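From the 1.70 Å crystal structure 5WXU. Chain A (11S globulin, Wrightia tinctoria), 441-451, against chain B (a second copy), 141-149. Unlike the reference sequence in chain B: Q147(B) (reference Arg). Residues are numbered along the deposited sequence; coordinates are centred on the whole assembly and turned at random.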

ATOM      1  N   THR A 441     -30.338  -4.474 -38.246  1.00 27.81           N
ATOM      2  CA  THR A 441     -29.733  -3.726 -39.300  1.00 25.82           C
ATOM      3  C   THR A 441     -28.691  -2.820 -38.710  1.00 28.78           C
ATOM      4  O   THR A 441     -28.663  -2.571 -37.494  1.00 30.26           O
ATOM      5  CB  THR A 441     -30.726  -2.859 -40.142  1.00 29.69           C
ATOM      6  OG1 THR A 441     -31.326  -1.859 -39.336  1.00 29.55           O
ATOM      7  CG2 THR A 441     -31.827  -3.687 -40.729  1.00 31.61           C
ATOM      8  N   GLN A 442     -27.851  -2.310 -39.598  1.00 28.00           N
ATOM      9  CA  GLN A 442     -26.835  -1.383 -39.237  1.00 32.71           C
ATOM     10  C   GLN A 442     -27.431  -0.115 -38.605  1.00 32.18           C
ATOM     11  O   GLN A 442     -26.944   0.344 -37.575  1.00 29.02           O
ATOM     12  CB  GLN A 442     -26.018  -1.141 -40.480  1.00 37.54           C
ATOM     13  CG  GLN A 442     -24.874  -0.241 -40.278  1.00 42.36           C
ATOM     14  CD  GLN A 442     -24.053  -0.094 -41.522  1.00 45.51           C
ATOM     15  OE1 GLN A 442     -23.329   0.882 -41.637  1.00 51.88           O
ATOM     16  NE2 GLN A 442     -24.129  -1.060 -42.441  1.00 44.66           N
ATOM     17  N   ASP A 443     -28.468   0.457 -39.230  1.00 31.84           N
ATOM     18  CA  ASP A 443     -29.244   1.585 -38.682  1.00 35.42           C
ATOM     19  C   ASP A 443     -29.805   1.312 -37.284  1.00 29.80           C
ATOM     20  O   ASP A 443     -29.731   2.187 -36.428  1.00 27.69           O
ATOM     21  CB  ASP A 443     -30.477   1.940 -39.588  1.00 40.31           C
ATOM     22  CG  ASP A 443     -30.108   2.742 -40.844  1.00 48.68           C
ATOM     23  OD1 ASP A 443     -29.039   3.409 -40.824  1.00 50.04           O
ATOM     24  OD2 ASP A 443     -30.925   2.716 -41.844  1.00 49.06           O
ATOM     25  N   GLU A 444     -30.441   0.158 -37.096  1.00 26.31           N
ATOM     26  CA  GLU A 444     -30.969  -0.230 -35.793  1.00 26.60           C
ATOM     27  C   GLU A 444     -29.863  -0.384 -34.754  1.00 26.63           C
ATOM     28  O   GLU A 444     -30.072  -0.080 -33.622  1.00 24.76           O
ATOM     29  CB  GLU A 444     -31.722  -1.570 -35.844  1.00 28.05           C
ATOM     30  CG  GLU A 444     -33.017  -1.476 -36.658  1.00 30.37           C
ATOM     31  CD  GLU A 444     -33.612  -2.842 -36.985  1.00 32.21           C
ATOM     32  OE1 GLU A 444     -32.867  -3.892 -37.092  1.00 29.70           O
ATOM     33  OE2 GLU A 444     -34.868  -2.847 -37.120  1.00 33.72           O
ATOM     34  N   ALA A 445     -28.714  -0.924 -35.148  1.00 25.23           N
ATOM     35  CA  ALA A 445     -27.560  -1.040 -34.237  1.00 23.68           C
ATOM     36  C   ALA A 445     -27.048   0.315 -33.817  1.00 23.94           C
ATOM     37  O   ALA A 445     -26.680   0.510 -32.626  1.00 23.33           O
ATOM     38  CB  ALA A 445     -26.456  -1.917 -34.873  1.00 24.60           C
ATOM     39  N   ARG A 446     -27.061   1.277 -34.723  1.00 21.50           N
ATOM     40  CA  ARG A 446     -26.550   2.587 -34.445  1.00 24.43           C
ATOM     41  C   ARG A 446     -27.536   3.300 -33.584  1.00 25.52           C
ATOM     42  O   ARG A 446     -27.148   4.037 -32.649  1.00 25.10           O
ATOM     43  CB  ARG A 446     -26.340   3.441 -35.682  1.00 26.66           C
ATOM     44  CG  ARG A 446     -25.181   3.058 -36.542  1.00 29.20           C
ATOM     45  CD  ARG A 446     -25.040   4.025 -37.727  1.00 31.32           C
ATOM     46  NE  ARG A 446     -24.077   3.408 -38.615  1.00 38.22           N
ATOM     47  CZ  ARG A 446     -22.768   3.436 -38.396  1.00 38.32           C
ATOM     48  NH1 ARG A 446     -22.263   4.117 -37.363  1.00 40.08           N
ATOM     49  NH2 ARG A 446     -21.973   2.805 -39.219  1.00 38.30           N
ATOM     50  N   SER A 447     -28.828   3.059 -33.844  1.00 26.50           N
ATOM     51  CA  SER A 447     -29.843   3.601 -32.942  1.00 28.22           C
ATOM     52  C   SER A 447     -29.617   3.098 -31.527  1.00 26.06           C
ATOM     53  O   SER A 447     -29.819   3.836 -30.579  1.00 25.09           O
ATOM     54  CB  SER A 447     -31.261   3.170 -33.373  1.00 29.42           C
ATOM     55  OG  SER A 447     -31.676   3.860 -34.566  1.00 32.23           O
ATOM     56  N   LEU A 448     -29.368   1.792 -31.420  1.00 25.21           N
ATOM     57  CA  LEU A 448     -29.150   1.207 -30.157  1.00 23.69           C
ATOM     58  C   LEU A 448     -27.972   1.872 -29.422  1.00 24.89           C
ATOM     59  O   LEU A 448     -28.110   2.204 -28.227  1.00 23.48           O
ATOM     60  CB  LEU A 448     -28.974  -0.272 -30.250  1.00 25.34           C
ATOM     61  CG  LEU A 448     -29.051  -1.038 -28.922  1.00 22.90           C
ATOM     62  CD1 LEU A 448     -30.408  -0.975 -28.240  1.00 26.07           C
ATOM     63  CD2 LEU A 448     -28.643  -2.460 -29.128  1.00 23.61           C
ATOM     64  N   LYS A 449     -26.875   2.114 -30.128  1.00 22.64           N
ATOM     65  CA  LYS A 449     -25.730   2.794 -29.500  1.00 23.08           C
ATOM     66  C   LYS A 449     -25.993   4.208 -29.084  1.00 25.27           C
ATOM     67  O   LYS A 449     -25.528   4.614 -27.990  1.00 22.36           O
ATOM     68  CB  LYS A 449     -24.467   2.798 -30.356  1.00 23.09           C
ATOM     69  CG  LYS A 449     -23.758   1.459 -30.402  1.00 21.71           C
ATOM     70  CD  LYS A 449     -22.335   1.624 -30.903  1.00 20.73           C
ATOM     71  CE  LYS A 449     -21.612   0.301 -30.834  1.00 22.47           C
ATOM     72  NZ  LYS A 449     -20.175   0.468 -31.080  1.00 20.92           N
ATOM     73  N   TYR A 450     -26.635   5.011 -29.965  1.00 23.33           N
ATOM     74  CA  TYR A 450     -26.562   6.446 -29.839  1.00 21.87           C
ATOM     75  C   TYR A 450     -27.824   7.224 -29.513  1.00 22.15           C
ATOM     76  O   TYR A 450     -27.750   8.421 -29.238  1.00 24.06           O
ATOM     77  CB  TYR A 450     -25.979   7.038 -31.083  1.00 22.37           C
ATOM     78  CG  TYR A 450     -24.626   6.453 -31.434  1.00 25.71           C
ATOM     79  CD1 TYR A 450     -23.588   6.544 -30.544  1.00 23.35           C
ATOM     80  CD2 TYR A 450     -24.401   5.803 -32.628  1.00 25.81           C
ATOM     81  CE1 TYR A 450     -22.344   6.026 -30.838  1.00 23.38           C
ATOM     82  CE2 TYR A 450     -23.159   5.266 -32.925  1.00 27.63           C
ATOM     83  CZ  TYR A 450     -22.139   5.358 -31.989  1.00 23.20           C
ATOM     84  OH  TYR A 450     -20.853   4.852 -32.195  1.00 27.14           O
ATOM     85  N   ASN A 451     -28.972   6.589 -29.570  1.00 23.53           N
ATOM     86  CA  ASN A 451     -30.240   7.306 -29.273  1.00 26.19           C
ATOM     87  C   ASN A 451     -30.280   8.057 -27.937  1.00 25.53           C
ATOM     88  O   ASN A 451     -30.736   9.211 -27.881  1.00 26.42           O
ATOM     89  CB  ASN A 451     -31.448   6.420 -29.478  1.00 25.68           C
ATOM     90  CG  ASN A 451     -31.816   6.299 -30.969  1.00 26.59           C
ATOM     91  OD1 ASN A 451     -31.121   6.823 -31.836  1.00 24.06           O
ATOM     92  ND2 ASN A 451     -32.916   5.678 -31.232  1.00 23.84           N
TER
ATOM     93  N   ASP B 141     -20.157  -2.428 -45.163  1.00 73.97           N
ATOM     94  CA  ASP B 141     -18.853  -1.737 -45.128  1.00 79.16           C
ATOM     95  C   ASP B 141     -18.915  -0.262 -44.681  1.00 78.66           C
ATOM     96  O   ASP B 141     -17.878   0.350 -44.372  1.00 76.57           O
ATOM     97  CB  ASP B 141     -18.138  -1.866 -46.483  1.00 82.04           C
ATOM     98  CG  ASP B 141     -17.355  -3.177 -46.616  1.00 86.10           C
ATOM     99  OD1 ASP B 141     -17.870  -4.248 -46.192  1.00 93.30           O
ATOM    100  OD2 ASP B 141     -16.220  -3.130 -47.147  1.00 79.07           O
ATOM    101  N   GLN B 142     -20.124   0.303 -44.668  1.00 78.71           N
ATOM    102  CA  GLN B 142     -20.443   1.477 -43.817  1.00 79.05           C
ATOM    103  C   GLN B 142     -20.282   1.137 -42.289  1.00 68.28           C
ATOM    104  O   GLN B 142     -20.105   2.036 -41.468  1.00 57.35           O
ATOM    105  CB  GLN B 142     -21.875   2.037 -44.117  1.00 81.63           C
ATOM    106  CG  GLN B 142     -22.034   2.915 -45.377  1.00 83.07           C
ATOM    107  CD  GLN B 142     -21.842   4.429 -45.168  1.00 82.40           C
ATOM    108  OE1 GLN B 142     -21.898   5.201 -46.129  1.00 80.91           O
ATOM    109  NE2 GLN B 142     -21.613   4.854 -43.926  1.00 87.55           N
ATOM    110  N   THR B 143     -20.363  -0.149 -41.925  1.00 63.78           N
ATOM    111  CA  THR B 143     -20.140  -0.627 -40.553  1.00 56.54           C
ATOM    112  C   THR B 143     -18.708  -0.440 -40.079  1.00 56.37           C
ATOM    113  O   THR B 143     -18.442  -0.635 -38.888  1.00 59.28           O
ATOM    114  CB  THR B 143     -20.494  -2.120 -40.407  1.00 55.17           C
ATOM    115  OG1 THR B 143     -20.447  -2.524 -39.025  1.00 52.30           O
ATOM    116  CG2 THR B 143     -19.513  -2.931 -41.159  1.00 56.56           C
ATOM    117  N   PHE B 144     -17.783  -0.144 -41.002  1.00 51.48           N
ATOM    118  CA  PHE B 144     -16.477   0.374 -40.599  1.00 49.64           C
ATOM    119  C   PHE B 144     -16.551   1.750 -39.951  1.00 42.27           C
ATOM    120  O   PHE B 144     -15.588   2.106 -39.264  1.00 43.18           O
ATOM    121  CB  PHE B 144     -15.444   0.347 -41.746  1.00 50.59           C
ATOM    122  CG  PHE B 144     -14.941  -1.022 -42.034  1.00 58.58           C
ATOM    123  CD1 PHE B 144     -14.322  -1.778 -41.011  1.00 54.89           C
ATOM    124  CD2 PHE B 144     -15.138  -1.613 -43.295  1.00 59.84           C
ATOM    125  CE1 PHE B 144     -13.896  -3.076 -41.243  1.00 52.77           C
ATOM    126  CE2 PHE B 144     -14.710  -2.920 -43.527  1.00 61.94           C
ATOM    127  CZ  PHE B 144     -14.077  -3.647 -42.504  1.00 61.02           C
ATOM    128  N   ARG B 145     -17.632   2.525 -40.136  1.00 34.21           N
ATOM    129  CA  ARG B 145     -17.772   3.787 -39.389  1.00 34.32           C
ATOM    130  C   ARG B 145     -18.315   3.457 -37.984  1.00 32.28           C
ATOM    131  O   ARG B 145     -19.456   3.099 -37.821  1.00 29.63           O
ATOM    132  CB  ARG B 145     -18.658   4.808 -40.096  1.00 38.23           C
ATOM    133  CG  ARG B 145     -18.623   6.192 -39.459  1.00 41.76           C
ATOM    134  CD  ARG B 145     -19.522   7.276 -40.088  1.00 47.38           C
ATOM    135  NE  ARG B 145     -20.881   7.345 -39.521  1.00 47.38           N
ATOM    136  CZ  ARG B 145     -21.932   6.650 -39.969  1.00 53.22           C
ATOM    137  NH1 ARG B 145     -21.826   5.829 -41.027  1.00 49.76           N
ATOM    138  NH2 ARG B 145     -23.110   6.782 -39.355  1.00 56.20           N
ATOM    139  N   ASP B 146     -17.475   3.555 -36.965  1.00 28.28           N
ATOM    140  CA  ASP B 146     -17.869   3.027 -35.606  1.00 26.12           C
ATOM    141  C   ASP B 146     -16.776   3.435 -34.621  1.00 21.80           C
ATOM    142  O   ASP B 146     -15.700   3.866 -35.022  1.00 22.92           O
ATOM    143  CB  ASP B 146     -17.907   1.497 -35.623  1.00 22.81           C
ATOM    144  CG  ASP B 146     -18.559   0.872 -34.365  1.00 21.50           C
ATOM    145  OD1 ASP B 146     -19.269   1.602 -33.614  1.00 24.06           O
ATOM    146  OD2 ASP B 146     -18.398  -0.347 -34.208  1.00 21.68           O
ATOM    147  N   GLN B 147     -17.115   3.416 -33.349  1.00 20.96           N
ATOM    148  CA  GLN B 147     -16.095   3.636 -32.323  1.00 23.27           C
ATOM    149  C   GLN B 147     -16.393   2.565 -31.305  1.00 18.18           C
ATOM    150  O   GLN B 147     -17.550   2.392 -30.945  1.00 19.97           O
ATOM    151  CB  GLN B 147     -16.278   4.990 -31.685  1.00 25.34           C
ATOM    152  CG  GLN B 147     -15.948   6.178 -32.547  1.00 35.52           C
ATOM    153  CD  GLN B 147     -16.639   7.403 -32.013  1.00 39.94           C
ATOM    154  OE1 GLN B 147     -16.905   7.516 -30.793  1.00 46.03           O
ATOM    155  NE2 GLN B 147     -17.016   8.296 -32.917  1.00 53.92           N
ATOM    156  N   HIS B 148     -15.376   1.897 -30.813  1.00 16.85           N
ATOM    157  CA  HIS B 148     -15.555   0.927 -29.760  1.00 18.62           C
ATOM    158  C   HIS B 148     -14.321   0.881 -28.839  1.00 17.93           C
ATOM    159  O   HIS B 148     -13.342   1.531 -29.138  1.00 18.22           O
ATOM    160  CB  HIS B 148     -15.974  -0.471 -30.311  1.00 19.78           C
ATOM    161  CG  HIS B 148     -15.071  -1.045 -31.347  1.00 20.93           C
ATOM    162  ND1 HIS B 148     -13.821  -1.531 -31.046  1.00 20.70           N
ATOM    163  CD2 HIS B 148     -15.246  -1.227 -32.686  1.00 21.98           C
ATOM    164  CE1 HIS B 148     -13.249  -1.974 -32.165  1.00 25.28           C
ATOM    165  NE2 HIS B 148     -14.098  -1.816 -33.169  1.00 22.47           N
ATOM    166  N   GLN B 149     -14.353   0.092 -27.773  1.00 17.74           N
ATOM    167  CA  GLN B 149     -13.129  -0.023 -26.981  1.00 17.91           C
ATOM    168  C   GLN B 149     -12.112  -0.909 -27.691  1.00 19.89           C
ATOM    169  O   GLN B 149     -12.475  -1.729 -28.556  1.00 19.96           O
ATOM    170  CB  GLN B 149     -13.451  -0.509 -25.567  1.00 16.27           C
ATOM    171  CG  GLN B 149     -14.149   0.579 -24.730  1.00 16.43           C
ATOM    172  CD  GLN B 149     -14.446   0.171 -23.302  1.00 17.32           C
ATOM    173  OE1 GLN B 149     -14.028  -0.866 -22.845  1.00 19.63           O
ATOM    174  NE2 GLN B 149     -15.125   1.040 -22.577  1.00 19.24           N
TER
HETATM  175  O   HOH W   1     -19.515   3.921 -29.897  1.00 24.75           O
HETATM  176  O   HOH W   2     -21.185   3.338 -34.435  1.00 39.96           O

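This is a small polar contact, burying 385 Å² in total, in which long side chains from one face of a chain A helix reach the backbone and an aspartate of chain B. Q442(A), R446(A), K449(A) and Y450(A) all point their CA-to-CB bonds toward chain B; the axes of the helix and strand 146-148 come no nearer than 11.3 Å, and K449(A) and Y450(A) extend toward the strand while Q442(A) and R446(A) meet the residues before it. R446(A) loses the most surface. Its guanidinium grips one carbonyl with two nitrogens, NH1 and NH2 donating to R145(B) O at 3.0 and 2.9 Å, while a weak bond from R446(A) NH2 to Q442(A) OE1 (3.4 Å) links it to the preceding helical turn. The same guanidinium lies flat on that of R145(B), centres 3.7 Å apart and planes at 18°, a stacking of like charges that leaves in-plane N-H groups free to bond outward. K449(A), extended with chi2 to chi4 all t, carries NZ to D146(B) OD1 (2.9 Å), a salt bridge in which the buried carboxylate meets a buried ammonium; NZ also bonds weakly to Q147(B) O (3.3 Å). Y450(A) works through water: its OH lies 2.8 Å from water 1, which donates to Q147(B) O, and 2.7 Å from water 2, which donates to D146(B) OD1. Q147(B) N is buried without a partner.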